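PDB 1UPS: glcnac-alpha-1,4-gal-releasing endo-beta-galactosidase from Clostridium perfringens, which probably hydrolyses internal beta-galactosidic bonds in glycans to release the disaccharide GlcNAc-alpha-1,4-Gal, as a calcium-binding glycoside hydrolase of family 16. Local coordinates for residues 18-23 against 214-219; 205-210 against 228-233. All coordinates share one frame; numbering follows the deposited sequence.

Interaction 1 of 2, residues 18-23 against 214-219; sequences KDFPAN and YHIYAM
D19 carries CG beside its backbone N, anti to the carbonyl carbon (chi1 -68°), while F20 sets CG anti to its N (chi1 -165°). The carboxylate of D19 therefore lies alongside the Y214 side chain, and the F20 ring swings over to I216. D19 OD1 accepts a hydrogen bond from Y214 N at 2.9 Å. The bond is nearly straight, but it meets OD1 from above the carboxylate plane. The D19 carboxylate also sits at the edge of the Y214 ring, steeply inclined to it. F20 N gives the second bond, to Y214 O at 2.9 Å, in the plane of the carbonyl. Y214 is thus gripped through both its N and its O. Its own OH turns elsewhere, to S73.

I216 has CG1 beside its backbone N and CD1 anti to CA (chi2 180°), which puts CD1 at the edge of the F20 ring, 3.7 Å from F20 CD1. I216 CD1 also lies 3.4 Å from both P21 O and N23 ND2. One face of the F20 ring is met by CD of its own successor, P21. N23 ND2 is not left to the methyl: it bonds N232 OD1 and E132 OE1. The Y214 side chain also touches D272, a calcium ligand. The arrangement is an N-terminal segment laid across the start of strand 215-221 in the antiparallel sheet of a family 16 beta-sandwich.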
ATOM      1  N   LYS A  18      19.927  11.630  11.114  1.00 22.58           N
ATOM      2  CA  LYS A  18      18.474  11.681  11.004  1.00 21.54           C
ATOM      3  C   LYS A  18      17.925  10.636  10.027  1.00 20.00           C
ATOM      4  O   LYS A  18      16.710  10.510   9.890  1.00 19.78           O
ATOM      5  CB  LYS A  18      18.004  13.087  10.609  1.00 22.23           C
ATOM      6  CG  LYS A  18      18.017  14.081  11.783  1.00 25.34           C
ATOM      7  CD  LYS A  18      17.725  15.499  11.292  1.00 29.69           C
ATOM      8  CE  LYS A  18      17.911  16.523  12.404  1.00 32.35           C
ATOM      9  NZ  LYS A  18      17.317  17.838  12.012  1.00 35.17           N
ATOM     10  N   ASP A  19      18.806   9.881   9.370  1.00 17.97           N
ATOM     11  CA  ASP A  19      18.360   8.730   8.565  1.00 16.74           C
ATOM     12  C   ASP A  19      17.757   7.698   9.509  1.00 16.03           C
ATOM     13  O   ASP A  19      18.244   7.528  10.644  1.00 14.93           O
ATOM     14  CB  ASP A  19      19.547   8.067   7.862  1.00 16.80           C
ATOM     15  CG  ASP A  19      20.156   8.931   6.779  1.00 17.19           C
ATOM     16  OD1 ASP A  19      19.434   9.757   6.184  1.00 15.55           O
ATOM     17  OD2 ASP A  19      21.363   8.853   6.467  1.00 18.28           O
ATOM     18  N   PHE A  20      16.725   6.992   9.054  1.00 15.21           N
ATOM     19  CA  PHE A  20      16.243   5.833   9.786  1.00 14.54           C
ATOM     20  C   PHE A  20      17.211   4.668   9.532  1.00 14.41           C
ATOM     21  O   PHE A  20      17.570   4.409   8.392  1.00 13.75           O
ATOM     22  CB  PHE A  20      14.804   5.459   9.375  1.00 14.41           C
ATOM     23  CG  PHE A  20      14.141   4.507  10.329  1.00 14.11           C
ATOM     24  CD1 PHE A  20      14.111   3.144  10.064  1.00 13.79           C
ATOM     25  CD2 PHE A  20      13.557   4.972  11.510  1.00 14.12           C
ATOM     26  CE1 PHE A  20      13.508   2.243  10.956  1.00 15.40           C
ATOM     27  CE2 PHE A  20      12.947   4.086  12.409  1.00 14.38           C
ATOM     28  CZ  PHE A  20      12.925   2.720  12.143  1.00 16.37           C
ATOM     29  N   PRO A  21      17.640   3.966  10.580  1.00 14.39           N
ATOM     30  CA  PRO A  21      18.647   2.906  10.412  1.00 14.46           C
ATOM     31  C   PRO A  21      18.190   1.793   9.483  1.00 13.85           C
ATOM     32  O   PRO A  21      17.042   1.397   9.539  1.00 13.82           O
ATOM     33  CB  PRO A  21      18.840   2.340  11.836  1.00 15.02           C
ATOM     34  CG  PRO A  21      17.752   2.912  12.666  1.00 15.65           C
ATOM     35  CD  PRO A  21      17.210   4.125  11.979  1.00 15.19           C
ATOM     36  N   ALA A  22      19.093   1.285   8.656  1.00 13.46           N
ATOM     37  CA  ALA A  22      18.785   0.117   7.839  1.00 13.74           C
ATOM     38  C   ALA A  22      18.321  -1.069   8.704  1.00 13.34           C
ATOM     39  O   ALA A  22      18.899  -1.344   9.788  1.00 12.06           O
ATOM     40  CB  ALA A  22      20.009  -0.261   7.015  1.00 13.87           C
ATOM     41  N   ASN A  23      17.283  -1.766   8.242  1.00 12.72           N
ATOM     42  CA  ASN A  23      16.874  -3.034   8.859  1.00 13.54           C
ATOM     43  C   ASN A  23      17.920  -4.140   8.628  1.00 14.24           C
ATOM     44  O   ASN A  23      18.738  -4.039   7.708  1.00 13.58           O
ATOM     45  CB  ASN A  23      15.507  -3.497   8.324  1.00 13.05           C
ATOM     46  CG  ASN A  23      14.335  -2.788   8.998  1.00 13.53           C
ATOM     47  OD1 ASN A  23      14.419  -2.357  10.159  1.00 12.75           O
ATOM     48  ND2 ASN A  23      13.223  -2.675   8.272  1.00 11.52           N
ATOM     49  N   TYR A 214      17.167   9.007   4.534  1.00 11.66           N
ATOM     50  CA  TYR A 214      16.725   7.667   4.173  1.00 10.98           C
ATOM     51  C   TYR A 214      15.617   7.240   5.128  1.00 11.13           C
ATOM     52  O   TYR A 214      15.750   7.411   6.361  1.00 11.82           O
ATOM     53  CB  TYR A 214      17.866   6.664   4.274  1.00 11.39           C
ATOM     54  CG  TYR A 214      18.801   6.749   3.103  1.00 11.86           C
ATOM     55  CD1 TYR A 214      18.526   6.061   1.910  1.00  9.95           C
ATOM     56  CD2 TYR A 214      19.947   7.540   3.174  1.00 14.58           C
ATOM     57  CE1 TYR A 214      19.422   6.130   0.814  1.00 11.40           C
ATOM     58  CE2 TYR A 214      20.834   7.624   2.099  1.00 15.22           C
ATOM     59  CZ  TYR A 214      20.556   6.932   0.915  1.00 13.96           C
ATOM     60  OH  TYR A 214      21.443   7.034  -0.144  1.00 14.60           O
ATOM     61  N   HIS A 215      14.540   6.693   4.553  1.00 10.52           N
ATOM     62  CA  HIS A 215      13.476   6.053   5.331  1.00 10.92           C
ATOM     63  C   HIS A 215      13.131   4.707   4.722  1.00 10.77           C
ATOM     64  O   HIS A 215      13.539   4.413   3.604  1.00 10.87           O
ATOM     65  CB  HIS A 215      12.258   6.973   5.455  1.00 11.21           C
ATOM     66  CG  HIS A 215      12.536   8.154   6.320  1.00 10.63           C
ATOM     67  ND1 HIS A 215      12.363   8.121   7.689  1.00 12.12           N
ATOM     68  CD2 HIS A 215      13.090   9.358   6.036  1.00 11.91           C
ATOM     69  CE1 HIS A 215      12.746   9.279   8.204  1.00 13.31           C
ATOM     70  NE2 HIS A 215      13.198  10.045   7.225  1.00 12.78           N
ATOM     71  N   ILE A 216      12.443   3.869   5.492  1.00 10.19           N
ATOM     72  CA  ILE A 216      12.120   2.524   5.050  1.00  9.83           C
ATOM     73  C   ILE A 216      10.644   2.483   4.649  1.00  9.65           C
ATOM     74  O   ILE A 216       9.763   2.898   5.418  1.00 10.15           O
ATOM     75  CB  ILE A 216      12.464   1.460   6.171  1.00  9.88           C
ATOM     76  CG1 ILE A 216      13.975   1.479   6.482  1.00  9.58           C
ATOM     77  CG2 ILE A 216      12.073   0.068   5.726  1.00  9.82           C
ATOM     78  CD1 ILE A 216      14.428   0.464   7.566  1.00 11.66           C
ATOM     79  N   TYR A 217      10.392   1.972   3.446  1.00  9.60           N
ATOM     80  CA  TYR A 217       9.046   1.805   2.901  1.00  9.33           C
ATOM     81  C   TYR A 217       8.850   0.325   2.630  1.00  9.98           C
ATOM     82  O   TYR A 217       9.703  -0.316   2.020  1.00 10.30           O
ATOM     83  CB  TYR A 217       8.905   2.587   1.574  1.00  9.33           C
ATOM     84  CG  TYR A 217       9.187   4.069   1.751  1.00  9.55           C
ATOM     85  CD1 TYR A 217      10.461   4.592   1.514  1.00 10.58           C
ATOM     86  CD2 TYR A 217       8.179   4.939   2.173  1.00 10.29           C
ATOM     87  CE1 TYR A 217      10.722   5.976   1.673  1.00 10.57           C
ATOM     88  CE2 TYR A 217       8.421   6.308   2.341  1.00  9.05           C
ATOM     89  CZ  TYR A 217       9.704   6.809   2.096  1.00 11.77           C
ATOM     90  OH  TYR A 217       9.950   8.150   2.266  1.00 11.74           O
ATOM     91  N   ALA A 218       7.726  -0.221   3.069  1.00 10.06           N
ATOM     92  CA  ALA A 218       7.491  -1.653   2.890  1.00 10.25           C
ATOM     93  C   ALA A 218       6.026  -1.967   2.641  1.00 10.37           C
ATOM     94  O   ALA A 218       5.131  -1.218   3.058  1.00 10.27           O
ATOM     95  CB  ALA A 218       8.018  -2.463   4.113  1.00 10.00           C
ATOM     96  N   MET A 219       5.809  -3.076   1.937  1.00 10.10           N
ATOM     97  CA  MET A 219       4.483  -3.623   1.729  1.00 10.33           C
ATOM     98  C   MET A 219       4.495  -5.118   2.032  1.00 10.45           C
ATOM     99  O   MET A 219       5.316  -5.872   1.485  1.00 10.92           O
ATOM    100  CB  MET A 219       4.019  -3.414   0.274  1.00 10.25           C
ATOM    101  CG  MET A 219       2.714  -4.196  -0.027  1.00 10.67           C
ATOM    102  SD  MET A 219       2.266  -4.131  -1.789  1.00 12.43           S
ATOM    103  CE  MET A 219       3.485  -5.205  -2.469  1.00 11.31           C
TER

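Interaction 2 of 2, residues 205-210 against 228-233; sequences VPSGDP and FYYDNE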
ATOM      1  N   VAL A 205       3.584  11.692   6.264  1.00 11.20           N
ATOM      2  CA  VAL A 205       4.343  10.739   7.070  1.00 12.08           C
ATOM      3  C   VAL A 205       4.327  11.187   8.550  1.00 12.47           C
ATOM      4  O   VAL A 205       4.248  12.399   8.852  1.00 11.84           O
ATOM      5  CB  VAL A 205       5.796  10.507   6.545  1.00 12.22           C
ATOM      6  CG1 VAL A 205       5.788   9.938   5.113  1.00 12.59           C
ATOM      7  CG2 VAL A 205       6.631  11.802   6.609  1.00 11.03           C
ATOM      8  N   PRO A 206       4.341  10.226   9.469  1.00 12.64           N
ATOM      9  CA  PRO A 206       4.233  10.559  10.905  1.00 13.18           C
ATOM     10  C   PRO A 206       5.492  11.170  11.514  1.00 13.83           C
ATOM     11  O   PRO A 206       5.401  11.777  12.596  1.00 13.60           O
ATOM     12  CB  PRO A 206       3.904   9.212  11.557  1.00 13.84           C
ATOM     13  CG  PRO A 206       4.513   8.196  10.659  1.00 13.38           C
ATOM     14  CD  PRO A 206       4.381   8.773   9.225  1.00 12.40           C
ATOM     15  N   SER A 207       6.637  11.006  10.848  1.00 13.36           N
ATOM     16  CA  SER A 207       7.921  11.512  11.344  1.00 14.24           C
ATOM     17  C   SER A 207       8.922  11.599  10.214  1.00 13.93           C
ATOM     18  O   SER A 207       8.777  10.921   9.191  1.00 13.98           O
ATOM     19  CB  SER A 207       8.485  10.599  12.441  1.00 14.25           C
ATOM     20  OG  SER A 207       8.591   9.274  11.966  1.00 17.44           O
ATOM     21  N   GLY A 208       9.937  12.440  10.400  1.00 13.90           N
ATOM     22  CA  GLY A 208      11.023  12.524   9.439  1.00 14.17           C
ATOM     23  C   GLY A 208      10.750  13.418   8.235  1.00 13.97           C
ATOM     24  O   GLY A 208       9.652  13.966   8.071  1.00 13.72           O
ATOM     25  N   ASP A 209      11.791  13.559   7.414  1.00 13.74           N
ATOM     26  CA  ASP A 209      11.815  14.409   6.229  1.00 13.00           C
ATOM     27  C   ASP A 209      12.259  13.547   5.046  1.00 11.99           C
ATOM     28  O   ASP A 209      13.461  13.399   4.795  1.00 12.34           O
ATOM     29  CB  ASP A 209      12.824  15.561   6.444  1.00 13.56           C
ATOM     30  CG  ASP A 209      12.662  16.695   5.430  1.00 14.71           C
ATOM     31  OD1 ASP A 209      13.688  17.191   4.877  1.00 16.58           O
ATOM     32  OD2 ASP A 209      11.553  17.161   5.117  1.00 15.62           O
ATOM     33  N   PRO A 210      11.310  12.925   4.345  1.00 12.37           N
ATOM     34  CA  PRO A 210      11.659  11.964   3.289  1.00 11.72           C
ATOM     35  C   PRO A 210      12.616  12.459   2.190  1.00 11.86           C
ATOM     36  O   PRO A 210      13.272  11.604   1.615  1.00 11.51           O
ATOM     37  CB  PRO A 210      10.291  11.602   2.687  1.00 11.92           C
ATOM     38  CG  PRO A 210       9.372  11.689   3.904  1.00 12.11           C
ATOM     39  CD  PRO A 210       9.847  13.006   4.542  1.00 11.43           C
ATOM     40  N   PHE A 228       0.980  -1.505   4.263  1.00 10.45           N
ATOM     41  CA  PHE A 228       2.120  -0.631   3.983  1.00 10.16           C
ATOM     42  C   PHE A 228       2.710  -0.077   5.272  1.00  9.68           C
ATOM     43  O   PHE A 228       1.965   0.390   6.118  1.00 10.16           O
ATOM     44  CB  PHE A 228       1.653   0.511   3.078  1.00  8.84           C
ATOM     45  CG  PHE A 228       1.100   0.024   1.771  1.00  9.88           C
ATOM     46  CD1 PHE A 228       1.940  -0.176   0.681  1.00 11.00           C
ATOM     47  CD2 PHE A 228      -0.250  -0.277   1.654  1.00  9.30           C
ATOM     48  CE1 PHE A 228       1.422  -0.666  -0.547  1.00  9.98           C
ATOM     49  CE2 PHE A 228      -0.783  -0.762   0.440  1.00 11.15           C
ATOM     50  CZ  PHE A 228       0.062  -0.952  -0.646  1.00  9.87           C
ATOM     51  N   TYR A 229       4.043  -0.133   5.390  1.00 11.15           N
ATOM     52  CA  TYR A 229       4.764   0.223   6.620  1.00 10.74           C
ATOM     53  C   TYR A 229       5.804   1.303   6.353  1.00 10.55           C
ATOM     54  O   TYR A 229       6.563   1.212   5.381  1.00 10.23           O
ATOM     55  CB  TYR A 229       5.487  -1.011   7.195  1.00 11.05           C
ATOM     56  CG  TYR A 229       4.550  -2.117   7.590  1.00 11.92           C
ATOM     57  CD1 TYR A 229       4.090  -2.226   8.905  1.00 13.16           C
ATOM     58  CD2 TYR A 229       4.099  -3.047   6.641  1.00 12.93           C
ATOM     59  CE1 TYR A 229       3.204  -3.242   9.262  1.00 14.40           C
ATOM     60  CE2 TYR A 229       3.214  -4.044   6.987  1.00 12.61           C
ATOM     61  CZ  TYR A 229       2.779  -4.143   8.304  1.00 15.18           C
ATOM     62  OH  TYR A 229       1.888  -5.147   8.650  1.00 15.89           O
ATOM     63  N   TYR A 230       5.819   2.323   7.210  1.00  9.68           N
ATOM     64  CA  TYR A 230       6.801   3.408   7.136  1.00  9.85           C
ATOM     65  C   TYR A 230       7.676   3.315   8.358  1.00 10.16           C
ATOM     66  O   TYR A 230       7.171   3.402   9.484  1.00 10.76           O
ATOM     67  CB  TYR A 230       6.098   4.759   7.150  1.00 10.12           C
ATOM     68  CG  TYR A 230       7.024   5.978   7.122  1.00 10.16           C
ATOM     69  CD1 TYR A 230       7.620   6.391   5.920  1.00 11.24           C
ATOM     70  CD2 TYR A 230       7.255   6.742   8.284  1.00 12.21           C
ATOM     71  CE1 TYR A 230       8.432   7.524   5.860  1.00 11.72           C
ATOM     72  CE2 TYR A 230       8.084   7.886   8.247  1.00 10.83           C
ATOM     73  CZ  TYR A 230       8.654   8.276   7.025  1.00 11.77           C
ATOM     74  OH  TYR A 230       9.466   9.388   6.957  1.00 11.06           O
ATOM     75  N   ASP A 231       8.985   3.150   8.144  1.00 10.33           N
ATOM     76  CA  ASP A 231       9.925   2.948   9.253  1.00 10.43           C
ATOM     77  C   ASP A 231       9.387   1.909  10.235  1.00 10.48           C
ATOM     78  O   ASP A 231       9.403   2.110  11.462  1.00 10.53           O
ATOM     79  CB  ASP A 231      10.229   4.285   9.940  1.00 10.56           C
ATOM     80  CG  ASP A 231      11.039   5.198   9.060  1.00 11.37           C
ATOM     81  OD1 ASP A 231      11.180   6.392   9.402  1.00 10.44           O
ATOM     82  OD2 ASP A 231      11.561   4.789   7.997  1.00 10.88           O
ATOM     83  N   ASN A 232       8.909   0.805   9.667  1.00 10.96           N
ATOM     84  CA  ASN A 232       8.452  -0.379  10.416  1.00 11.85           C
ATOM     85  C   ASN A 232       7.131  -0.253  11.168  1.00 12.83           C
ATOM     86  O   ASN A 232       6.823  -1.117  12.003  1.00 13.88           O
ATOM     87  CB  ASN A 232       9.546  -0.892  11.385  1.00 12.53           C
ATOM     88  CG  ASN A 232      10.829  -1.267  10.675  1.00 12.84           C
ATOM     89  OD1 ASN A 232      10.804  -1.694   9.509  1.00 14.24           O
ATOM     90  ND2 ASN A 232      11.971  -1.131  11.379  1.00 10.72           N
ATOM     91  N   GLU A 233       6.380   0.824  10.918  1.00 12.65           N
ATOM     92  CA  GLU A 233       5.081   1.042  11.570  1.00 12.80           C
ATOM     93  C   GLU A 233       3.954   1.112  10.535  1.00 11.54           C
ATOM     94  O   GLU A 233       4.081   1.783   9.494  1.00 10.73           O
ATOM     95  CB  GLU A 233       5.080   2.330  12.412  1.00 14.24           C
ATOM     96  CG  GLU A 233       3.734   2.589  13.110  1.00 18.72           C
ATOM     97  CD  GLU A 233       3.725   3.827  14.005  1.00 26.63           C
ATOM     98  OE1 GLU A 233       3.454   4.950  13.484  1.00 29.04           O
ATOM     99  OE2 GLU A 233       3.971   3.670  15.234  1.00 28.50           O
TER
HETATM  100  O   HOH W   1      10.757   7.630  11.674  1.00 22.15           O
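This is a tyrosine packed and hydrogen-bonded against a loop, at the end of a beta hairpin. Y230 closes strand 225-230, and a type I' turn from Y230 to E233 leads into strand 233-239. Two backbone bonds between Y230 and E233 close the turn. The partner, 205-210, belongs to the loop between strands 199-204 and 215-221.

Y230 holds CG anti to its backbone N (chi1 178°), which sends the ring out to the loop. V205 comes over one face, crossing the tyrosine at about a right angle. Its CB stands 4.0 Å from the Y230 ring centroid in a CH-pi contact, displaced toward the hydroxyl end. V205 CG1 lies 3.7 Å from Y230 CE1, and CG2 reaches toward the hydroxyl. D231 CG lies above the opposite face, near the rim. P206 slides past the tyrosine, running the opposite way, with its CD 3.6 Å from Y230 CD2.

At the tip, Y230 OH donates to S207 O at 2.8 Å. The hydroxyl lies in the plane of that carbonyl, and the oxygen sits near the plane of the ring. P210 CG approaches Y230 OH at 3.8 Å. Beyond the contact, the ring of H215 meets that of Y230 with the planes nearly parallel, and W182 touches Y230 as well.

A water makes a second link. It lies 2.7 Å from S207 OG and donates to D231 OD1 at 2.6 Å. D231 OD1 also bonds H215 ND1, and D231 OD2 takes I216 N. The carboxylate thus serves both the water and strand 215-221. The chemistry is mixed: carbon packs on the ring, S207 O gives the OH of buried Y230 a polar partner, and the water separately links S207 OG to D231.

In the fold
Interactions 1 and 2 have centres 8 Å apart, on the same side of the chain's centre. Their segments alternate along the chain: 18-23, 205-210, 214-219, 228-233. Strands 215-221 and 225-230 are antiparallel neighbours in one sheet, joined by the backbone bond from Y229 N to A218 O. D231 is one bridge. Its CG packs 3.4 Å from F20 CG. The N-terminal segment and the 205-210 loop thus meet adjoining strands of the same sheet. The start of the modelled chain, through F20 and N23, meets the turn at D231 and N232 between strands 225-230 and 233-239.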